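PDB 6CTH: concanavalin A-like lectin protein kinase family protein from Theobroma cacao, which probably transfers phosphate from ATP to protein substrates as a plant lectin receptor-like kinase, its kinase domain here holding magnesium and an oxindole inhibitor. Local coordinates for residues H130-T144 with A194-V206. Residues are numbered along the deposited sequence; the frame is centred on the assembly and turned at random.
Sequences HEEGDHCVLHRDIKT and ASKESDVYSFGVV. With MG (magnesium ion), chain C.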
ATOM      1  N   HIS A 130      -7.996   9.292  -6.625  1.00 26.49           N
ATOM      2  CA  HIS A 130      -7.575  10.611  -7.105  1.00 27.17           C
ATOM      3  C   HIS A 130      -8.620  11.290  -7.966  1.00 28.38           C
ATOM      4  O   HIS A 130      -8.681  12.528  -7.953  1.00 29.55           O
ATOM      5  CB  HIS A 130      -6.263  10.539  -7.884  1.00 27.25           C
ATOM      6  CG  HIS A 130      -5.067  10.294  -7.006  1.00 27.20           C
ATOM      7  ND1 HIS A 130      -3.786  10.102  -7.520  1.00 27.24           N
ATOM      8  CD2 HIS A 130      -4.977  10.165  -5.666  1.00 27.06           C
ATOM      9  CE1 HIS A 130      -2.957   9.907  -6.507  1.00 27.27           C
ATOM     10  NE2 HIS A 130      -3.638   9.935  -5.369  1.00 27.23           N
ATOM     11  N   GLU A 131      -9.417  10.511  -8.691  1.00 28.71           N
ATOM     12  CA  GLU A 131     -10.196  11.098  -9.795  1.00 29.09           C
ATOM     13  C   GLU A 131     -11.675  10.754  -9.825  1.00 28.91           C
ATOM     14  O   GLU A 131     -12.366  11.411 -10.611  1.00 29.75           O
ATOM     15  CB  GLU A 131      -9.611  10.639 -11.117  1.00 29.87           C
ATOM     16  CG  GLU A 131      -8.155  11.037 -11.357  1.00 31.31           C
ATOM     17  CD  GLU A 131      -7.896  12.543 -11.270  1.00 33.76           C
ATOM     18  OE1 GLU A 131      -8.852  13.345 -11.534  1.00 36.42           O
ATOM     19  OE2 GLU A 131      -6.732  12.949 -10.915  1.00 35.54           O
ATOM     20  N   GLU A 132     -12.121   9.731  -9.114  1.00 27.93           N
ATOM     21  CA  GLU A 132     -13.497   9.220  -9.327  1.00 28.11           C
ATOM     22  C   GLU A 132     -14.508   9.582  -8.280  1.00 28.32           C
ATOM     23  O   GLU A 132     -15.719   9.386  -8.537  1.00 28.19           O
ATOM     24  CB  GLU A 132     -13.475   7.714  -9.496  1.00 28.13           C
ATOM     25  CG  GLU A 132     -12.687   7.246 -10.712  1.00 28.98           C
ATOM     26  CD  GLU A 132     -12.708   5.755 -10.880  1.00 29.46           C
ATOM     27  OE1 GLU A 132     -13.736   5.123 -10.620  1.00 31.39           O
ATOM     28  OE2 GLU A 132     -11.730   5.219 -11.398  1.00 31.47           O
ATOM     29  N   GLY A 133     -14.081  10.142  -7.145  1.00 28.22           N
ATOM     30  CA  GLY A 133     -14.996  10.561  -6.073  1.00 28.87           C
ATOM     31  C   GLY A 133     -15.454  11.991  -6.161  1.00 29.05           C
ATOM     32  O   GLY A 133     -14.868  12.792  -6.909  1.00 29.15           O
ATOM     33  N   ASP A 134     -16.422  12.322  -5.315  1.00 30.41           N
ATOM     34  CA  ASP A 134     -16.885  13.703  -5.134  1.00 32.07           C
ATOM     35  C   ASP A 134     -15.717  14.652  -4.778  1.00 33.13           C
ATOM     36  O   ASP A 134     -15.635  15.773  -5.281  1.00 33.81           O
ATOM     37  CB  ASP A 134     -17.996  13.780  -4.048  1.00 32.92           C
ATOM     38  CG  ASP A 134     -19.342  13.143  -4.468  1.00 32.88           C
ATOM     39  OD1 ASP A 134     -19.688  13.234  -5.668  1.00 35.50           O
ATOM     40  OD2 ASP A 134     -20.054  12.617  -3.556  1.00 33.77           O
ATOM     41  N   HIS A 135     -14.771  14.133  -3.987  1.00 33.45           N
ATOM     42  CA  HIS A 135     -13.527  14.814  -3.646  1.00 34.10           C
ATOM     43  C   HIS A 135     -12.350  13.866  -3.888  1.00 32.58           C
ATOM     44  O   HIS A 135     -12.436  12.647  -3.652  1.00 32.59           O
ATOM     45  CB  HIS A 135     -13.524  15.252  -2.191  1.00 35.78           C
ATOM     46  CG  HIS A 135     -14.704  16.098  -1.828  1.00 38.15           C
ATOM     47  ND1 HIS A 135     -15.849  15.574  -1.270  1.00 40.29           N
ATOM     48  CD2 HIS A 135     -14.958  17.411  -2.051  1.00 40.62           C
ATOM     49  CE1 HIS A 135     -16.743  16.537  -1.122  1.00 41.85           C
ATOM     50  NE2 HIS A 135     -16.233  17.660  -1.602  1.00 41.94           N
ATOM     51  N   CYS A 136     -11.250  14.447  -4.322  1.00 32.32           N
ATOM     52  CA  CYS A 136      -9.982  13.713  -4.425  1.00 31.50           C
ATOM     53  C   CYS A 136      -9.618  13.271  -2.990  1.00 30.86           C
ATOM     54  O   CYS A 136      -9.809  14.030  -2.040  1.00 31.17           O
ATOM     55  CB  CYS A 136      -8.915  14.617  -4.996  1.00 32.54           C
ATOM     56  SG  CYS A 136      -7.230  13.939  -4.934  1.00 33.64           S
ATOM     57  N   VAL A 137      -9.112  12.045  -2.867  1.00 29.60           N
ATOM     58  CA  VAL A 137      -8.590  11.512  -1.615  1.00 29.26           C
ATOM     59  C   VAL A 137      -7.104  11.268  -1.841  1.00 28.77           C
ATOM     60  O   VAL A 137      -6.715  10.560  -2.760  1.00 28.46           O
ATOM     61  CB  VAL A 137      -9.273  10.218  -1.233  1.00 29.15           C
ATOM     62  CG1 VAL A 137      -8.623   9.568  -0.023  1.00 29.43           C
ATOM     63  CG2 VAL A 137     -10.730  10.509  -0.925  1.00 29.84           C
ATOM     64  N   LEU A 138      -6.291  11.860  -0.984  1.00 28.91           N
ATOM     65  CA  LEU A 138      -4.852  11.601  -1.012  1.00 28.93           C
ATOM     66  C   LEU A 138      -4.625  10.636   0.107  1.00 28.05           C
ATOM     67  O   LEU A 138      -5.052  10.888   1.226  1.00 28.93           O
ATOM     68  CB  LEU A 138      -4.066  12.882  -0.759  1.00 29.59           C
ATOM     69  CG  LEU A 138      -4.293  13.981  -1.772  1.00 30.53           C
ATOM     70  CD1 LEU A 138      -3.427  15.180  -1.421  1.00 31.11           C
ATOM     71  CD2 LEU A 138      -3.962  13.501  -3.156  1.00 30.27           C
ATOM     72  N   HIS A 139      -4.044   9.492  -0.210  1.00 27.44           N
ATOM     73  CA  HIS A 139      -3.891   8.396   0.747  1.00 27.15           C
ATOM     74  C   HIS A 139      -2.801   8.668   1.798  1.00 27.52           C
ATOM     75  O   HIS A 139      -3.021   8.476   3.028  1.00 27.09           O
ATOM     76  CB  HIS A 139      -3.580   7.115  -0.033  1.00 26.82           C
ATOM     77  CG  HIS A 139      -3.519   5.894   0.816  1.00 26.78           C
ATOM     78  ND1 HIS A 139      -2.436   5.608   1.661  1.00 26.47           N
ATOM     79  CD2 HIS A 139      -4.428   4.907   1.012  1.00 26.40           C
ATOM     80  CE1 HIS A 139      -2.688   4.471   2.298  1.00 26.48           C
ATOM     81  NE2 HIS A 139      -3.900   4.040   1.940  1.00 26.37           N
ATOM     82  N   ARG A 140      -1.624   9.028   1.309  1.00 28.11           N
ATOM     83  CA  ARG A 140      -0.503   9.434   2.144  1.00 29.01           C
ATOM     84  C   ARG A 140       0.276   8.325   2.833  1.00 29.18           C
ATOM     85  O   ARG A 140       1.249   8.599   3.521  1.00 29.42           O
ATOM     86  CB  ARG A 140      -0.937  10.515   3.129  1.00 30.00           C
ATOM     87  CG  ARG A 140      -1.354  11.797   2.433  1.00 31.34           C
ATOM     88  CD  ARG A 140      -1.791  12.860   3.413  1.00 32.58           C
ATOM     89  NE  ARG A 140      -0.671  13.383   4.179  1.00 33.38           N
ATOM     90  CZ  ARG A 140      -0.691  13.580   5.490  1.00 34.67           C
ATOM     91  NH1 ARG A 140      -1.776  13.295   6.190  1.00 35.52           N
ATOM     92  NH2 ARG A 140       0.376  14.061   6.103  1.00 35.56           N
ATOM     93  N   ASP A 141      -0.126   7.079   2.630  1.00 28.51           N
ATOM     94  CA  ASP A 141       0.638   5.968   3.205  1.00 28.76           C
ATOM     95  C   ASP A 141       0.592   4.708   2.382  1.00 28.19           C
ATOM     96  O   ASP A 141       0.406   3.590   2.895  1.00 27.89           O
ATOM     97  CB  ASP A 141       0.221   5.730   4.633  1.00 29.10           C
ATOM     98  CG  ASP A 141       1.298   5.009   5.467  1.00 29.90           C
ATOM     99  OD1 ASP A 141       2.472   4.965   5.058  1.00 29.42           O
ATOM    100  OD2 ASP A 141       0.926   4.551   6.563  1.00 29.66           O
ATOM    101  N   ILE A 142       0.761   4.876   1.093  1.00 27.62           N
ATOM    102  CA  ILE A 142       0.821   3.752   0.221  1.00 27.68           C
ATOM    103  C   ILE A 142       2.108   2.955   0.489  1.00 28.41           C
ATOM    104  O   ILE A 142       3.184   3.523   0.356  1.00 28.76           O
ATOM    105  CB  ILE A 142       0.710   4.209  -1.223  1.00 27.82           C
ATOM    106  CG1 ILE A 142      -0.692   4.812  -1.470  1.00 27.69           C
ATOM    107  CG2 ILE A 142       1.003   3.078  -2.171  1.00 27.90           C
ATOM    108  CD1 ILE A 142      -0.739   5.690  -2.719  1.00 28.13           C
ATOM    109  N   LYS A 143       1.980   1.666   0.801  1.00 28.41           N
ATOM    110  CA  LYS A 143       3.096   0.769   0.972  1.00 29.29           C
ATOM    111  C   LYS A 143       2.550  -0.673   0.991  1.00 29.97           C
ATOM    112  O   LYS A 143       1.337  -0.858   1.129  1.00 28.99           O
ATOM    113  CB  LYS A 143       3.825   1.078   2.298  1.00 29.63           C
ATOM    114  CG  LYS A 143       2.945   1.094   3.495  1.00 29.88           C
ATOM    115  CD  LYS A 143       3.710   1.493   4.791  1.00 30.55           C
ATOM    116  CE  LYS A 143       2.879   1.607   6.016  1.00 31.56           C
ATOM    117  NZ  LYS A 143       3.677   1.960   7.242  1.00 32.58           N
ATOM    118  N   THR A 144       3.417  -1.682   0.815  1.00 30.37           N
ATOM    119  CA  THR A 144       2.896  -3.064   0.693  1.00 31.80           C
ATOM    120  C   THR A 144       2.244  -3.652   1.946  1.00 31.98           C
ATOM    121  O   THR A 144       1.308  -4.448   1.820  1.00 32.16           O
ATOM    122  CB  THR A 144       3.929  -4.070   0.121  1.00 33.74           C
ATOM    123  OG1 THR A 144       4.903  -4.344   1.097  1.00 35.32           O
ATOM    124  CG2 THR A 144       4.615  -3.566  -1.100  1.00 34.20           C
ATOM    125  N   ALA A 194       1.430  17.409   0.551  1.00 38.73           N
ATOM    126  CA  ALA A 194       0.939  16.149  -0.033  1.00 36.39           C
ATOM    127  C   ALA A 194       0.131  16.450  -1.298  1.00 35.19           C
ATOM    128  O   ALA A 194      -0.533  17.450  -1.368  1.00 35.18           O
ATOM    129  CB  ALA A 194       0.084  15.386   0.936  1.00 36.49           C
ATOM    130  N   SER A 195       0.223  15.574  -2.278  1.00 33.74           N
ATOM    131  CA  SER A 195      -0.451  15.773  -3.576  1.00 32.92           C
ATOM    132  C   SER A 195      -0.691  14.452  -4.239  1.00 31.26           C
ATOM    133  O   SER A 195      -0.199  13.422  -3.800  1.00 29.49           O
ATOM    134  CB  SER A 195       0.441  16.619  -4.475  1.00 34.25           C
ATOM    135  OG  SER A 195       1.690  15.945  -4.689  1.00 34.27           O
ATOM    136  N   LYS A 196      -1.405  14.488  -5.366  1.00 30.46           N
ATOM    137  CA  LYS A 196      -1.541  13.278  -6.170  1.00 30.25           C
ATOM    138  C   LYS A 196      -0.148  12.730  -6.536  1.00 29.94           C
ATOM    139  O   LYS A 196       0.076  11.540  -6.485  1.00 29.11           O
ATOM    140  CB  LYS A 196      -2.329  13.559  -7.464  1.00 30.69           C
ATOM    141  CG  LYS A 196      -3.803  13.902  -7.201  1.00 31.44           C
ATOM    142  CD  LYS A 196      -4.534  14.296  -8.499  1.00 32.83           C
ATOM    143  CE  LYS A 196      -5.913  14.853  -8.140  1.00 33.76           C
ATOM    144  NZ  LYS A 196      -6.552  15.441  -9.380  1.00 36.00           N
ATOM    145  N   GLU A 197       0.757  13.635  -6.844  1.00 30.64           N
ATOM    146  CA  GLU A 197       2.131  13.282  -7.260  1.00 31.40           C
ATOM    147  C   GLU A 197       2.945  12.625  -6.108  1.00 30.09           C
ATOM    148  O   GLU A 197       3.787  11.748  -6.359  1.00 28.76           O
ATOM    149  CB  GLU A 197       2.863  14.512  -7.799  1.00 33.34           C
ATOM    150  CG  GLU A 197       2.368  15.052  -9.143  1.00 35.97           C
ATOM    151  CD  GLU A 197       1.029  15.732  -9.031  1.00 37.52           C
ATOM    152  OE1 GLU A 197       0.721  16.288  -7.955  1.00 38.06           O
ATOM    153  OE2 GLU A 197       0.201  15.653  -9.983  1.00 44.13           O
ATOM    154  N   SER A 198       2.732  13.044  -4.871  1.00 29.82           N
ATOM    155  CA  SER A 198       3.356  12.346  -3.745  1.00 29.61           C
ATOM    156  C   SER A 198       2.808  10.905  -3.547  1.00 29.01           C
ATOM    157  O   SER A 198       3.571  10.009  -3.251  1.00 28.49           O
ATOM    158  CB  SER A 198       3.387  13.186  -2.443  1.00 29.92           C
ATOM    159  OG  SER A 198       2.107  13.326  -1.858  1.00 30.71           O
ATOM    160  N   ASP A 199       1.517  10.714  -3.799  1.00 28.16           N
ATOM    161  CA  ASP A 199       0.924   9.388  -3.774  1.00 27.67           C
ATOM    162  C   ASP A 199       1.511   8.536  -4.910  1.00 27.48           C
ATOM    163  O   ASP A 199       1.794   7.363  -4.723  1.00 27.07           O
ATOM    164  CB  ASP A 199      -0.595   9.469  -3.935  1.00 27.75           C
ATOM    165  CG  ASP A 199      -1.330   9.519  -2.609  1.00 27.86           C
ATOM    166  OD1 ASP A 199      -0.682   9.446  -1.549  1.00 28.00           O
ATOM    167  OD2 ASP A 199      -2.570   9.629  -2.636  1.00 27.69           O
ATOM    168  N   VAL A 200       1.675   9.131  -6.097  1.00 28.08           N
ATOM    169  CA  VAL A 200       2.235   8.412  -7.251  1.00 28.25           C
ATOM    170  C   VAL A 200       3.702   7.991  -6.934  1.00 28.67           C
ATOM    171  O   VAL A 200       4.096   6.927  -7.289  1.00 28.54           O
ATOM    172  CB  VAL A 200       2.066   9.226  -8.569  1.00 28.78           C
ATOM    173  CG1 VAL A 200       2.991   8.735  -9.664  1.00 28.91           C
ATOM    174  CG2 VAL A 200       0.614   9.137  -9.007  1.00 28.77           C
ATOM    175  N   TYR A 201       4.450   8.825  -6.242  1.00 29.00           N
ATOM    176  CA  TYR A 201       5.839   8.481  -5.810  1.00 29.30           C
ATOM    177  C   TYR A 201       5.800   7.189  -4.996  1.00 28.52           C
ATOM    178  O   TYR A 201       6.503   6.218  -5.326  1.00 28.76           O
ATOM    179  CB  TYR A 201       6.439   9.638  -5.074  1.00 29.81           C
ATOM    180  CG  TYR A 201       7.849   9.285  -4.576  1.00 30.50           C
ATOM    181  CD1 TYR A 201       8.042   8.544  -3.422  1.00 31.02           C
ATOM    182  CD2 TYR A 201       8.946   9.654  -5.328  1.00 32.06           C
ATOM    183  CE1 TYR A 201       9.323   8.195  -3.024  1.00 31.46           C
ATOM    184  CE2 TYR A 201      10.230   9.289  -4.947  1.00 32.75           C
ATOM    185  CZ  TYR A 201      10.384   8.604  -3.794  1.00 32.85           C
ATOM    186  OH  TYR A 201      11.687   8.243  -3.396  1.00 34.71           O
ATOM    187  N   SER A 202       4.913   7.121  -3.992  1.00 28.11           N
ATOM    188  CA  SER A 202       4.810   5.920  -3.163  1.00 27.63           C
ATOM    189  C   SER A 202       4.427   4.717  -3.999  1.00 27.76           C
ATOM    190  O   SER A 202       4.955   3.649  -3.815  1.00 27.09           O
ATOM    191  CB  SER A 202       3.758   6.090  -2.069  1.00 27.89           C
ATOM    192  OG  SER A 202       3.960   7.286  -1.321  1.00 28.47           O
ATOM    193  N   PHE A 203       3.476   4.893  -4.932  1.00 27.63           N
ATOM    194  CA  PHE A 203       3.111   3.810  -5.849  1.00 28.18           C
ATOM    195  C   PHE A 203       4.333   3.277  -6.642  1.00 28.73           C
ATOM    196  O   PHE A 203       4.482   2.055  -6.835  1.00 28.90           O
ATOM    197  CB  PHE A 203       2.001   4.316  -6.841  1.00 28.42           C
ATOM    198  CG  PHE A 203       1.687   3.355  -7.963  1.00 28.66           C
ATOM    199  CD1 PHE A 203       0.737   2.378  -7.809  1.00 28.43           C
ATOM    200  CD2 PHE A 203       2.378   3.427  -9.161  1.00 29.21           C
ATOM    201  CE1 PHE A 203       0.474   1.462  -8.832  1.00 28.68           C
ATOM    202  CE2 PHE A 203       2.132   2.512 -10.177  1.00 29.37           C
ATOM    203  CZ  PHE A 203       1.167   1.535 -10.016  1.00 29.03           C
ATOM    204  N   GLY A 204       5.160   4.201  -7.116  1.00 29.45           N
ATOM    205  CA  GLY A 204       6.423   3.888  -7.863  1.00 29.90           C
ATOM    206  C   GLY A 204       7.315   2.983  -7.029  1.00 30.42           C
ATOM    207  O   GLY A 204       7.760   1.942  -7.518  1.00 31.71           O
ATOM    208  N   VAL A 205       7.499   3.351  -5.772  1.00 30.22           N
ATOM    209  CA  VAL A 205       8.351   2.580  -4.865  1.00 30.35           C
ATOM    210  C   VAL A 205       7.761   1.188  -4.695  1.00 30.36           C
ATOM    211  O   VAL A 205       8.460   0.188  -4.883  1.00 30.43           O
ATOM    212  CB  VAL A 205       8.509   3.243  -3.505  1.00 30.36           C
ATOM    213  CG1 VAL A 205       9.312   2.347  -2.573  1.00 30.71           C
ATOM    214  CG2 VAL A 205       9.160   4.590  -3.650  1.00 31.24           C
ATOM    215  N   VAL A 206       6.450   1.123  -4.461  1.00 29.30           N
ATOM    216  CA  VAL A 206       5.785  -0.161  -4.310  1.00 29.43           C
ATOM    217  C   VAL A 206       5.948  -1.008  -5.567  1.00 29.77           C
ATOM    218  O   VAL A 206       6.180  -2.195  -5.479  1.00 29.89           O
ATOM    219  CB  VAL A 206       4.293   0.030  -3.912  1.00 29.27           C
ATOM    220  CG1 VAL A 206       3.514  -1.271  -4.093  1.00 29.42           C
ATOM    221  CG2 VAL A 206       4.228   0.524  -2.457  1.00 29.70           C
TER
HETATM  222 MG    MG C 602      -0.419   4.366   8.026  1.00 31.11          MG
HETATM  223  O   HOH W   1       1.349   7.540  -0.206  1.00 27.33           O
HETATM  224  O   HOH W   2       0.413   2.604   8.566  1.00 33.42           O
HETATM  225  O   HOH W   3       0.882   5.502   9.190  1.00 35.03           O
HETATM  226  O   HOH W   4      -1.807   4.477   9.737  1.00 32.58           O
HETATM  227  O   HOH W   5      -1.524   6.057   7.428  1.00 34.08           O
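Asp-199, on the first turn of helix 196-206, turns its carboxylate into the catalytic loop and takes three protein hydrogen bonds there. Asp-199 OD2 accepts from His-139 N at 2.8 Å through its syn lone pair and from His-130 NE2 at 3.0 Å through its anti one; the latter bond is almost straight (177°), and ring and carboxylate lie nearly coplanar. Asp-199 OD1 accepts from Arg-140 N at 3.0 Å, again syn, and also from a water. That water in turn accepts from Ile-142 N and donates to Ser-202 OG, a hydroxyl also bonded to Tyr-183 O.

Over one face of the His-130 ring, offset toward its rim, lies the CG of Lys-196, 3.9 Å from the ring centroid in a CH-pi contact. Lys-196 NZ goes on to a salt bridge with Glu-131 OE2 (2.9 Å). From the loop, Ile-142 lays CD1 against the Asp-199 backbone O and, further along the helix, its CB against Ser-202 CB and its CG2 against Val-206 CG2.

His-139, Arg-140 and Asp-141 form the HRD motif, and Asp-199 matches the invariant aspartate at the start of kinase helix αF. Asp-141 N bonds His-139 ND1, while Asp-141 OD2 binds magnesium alongside Asp-159. With both oxygens engaged by backbone N-H groups, Asp-199 fixes the loop's main chain just before Asp-141, so helix 196-206 probably acts as second-shell support for the metal site.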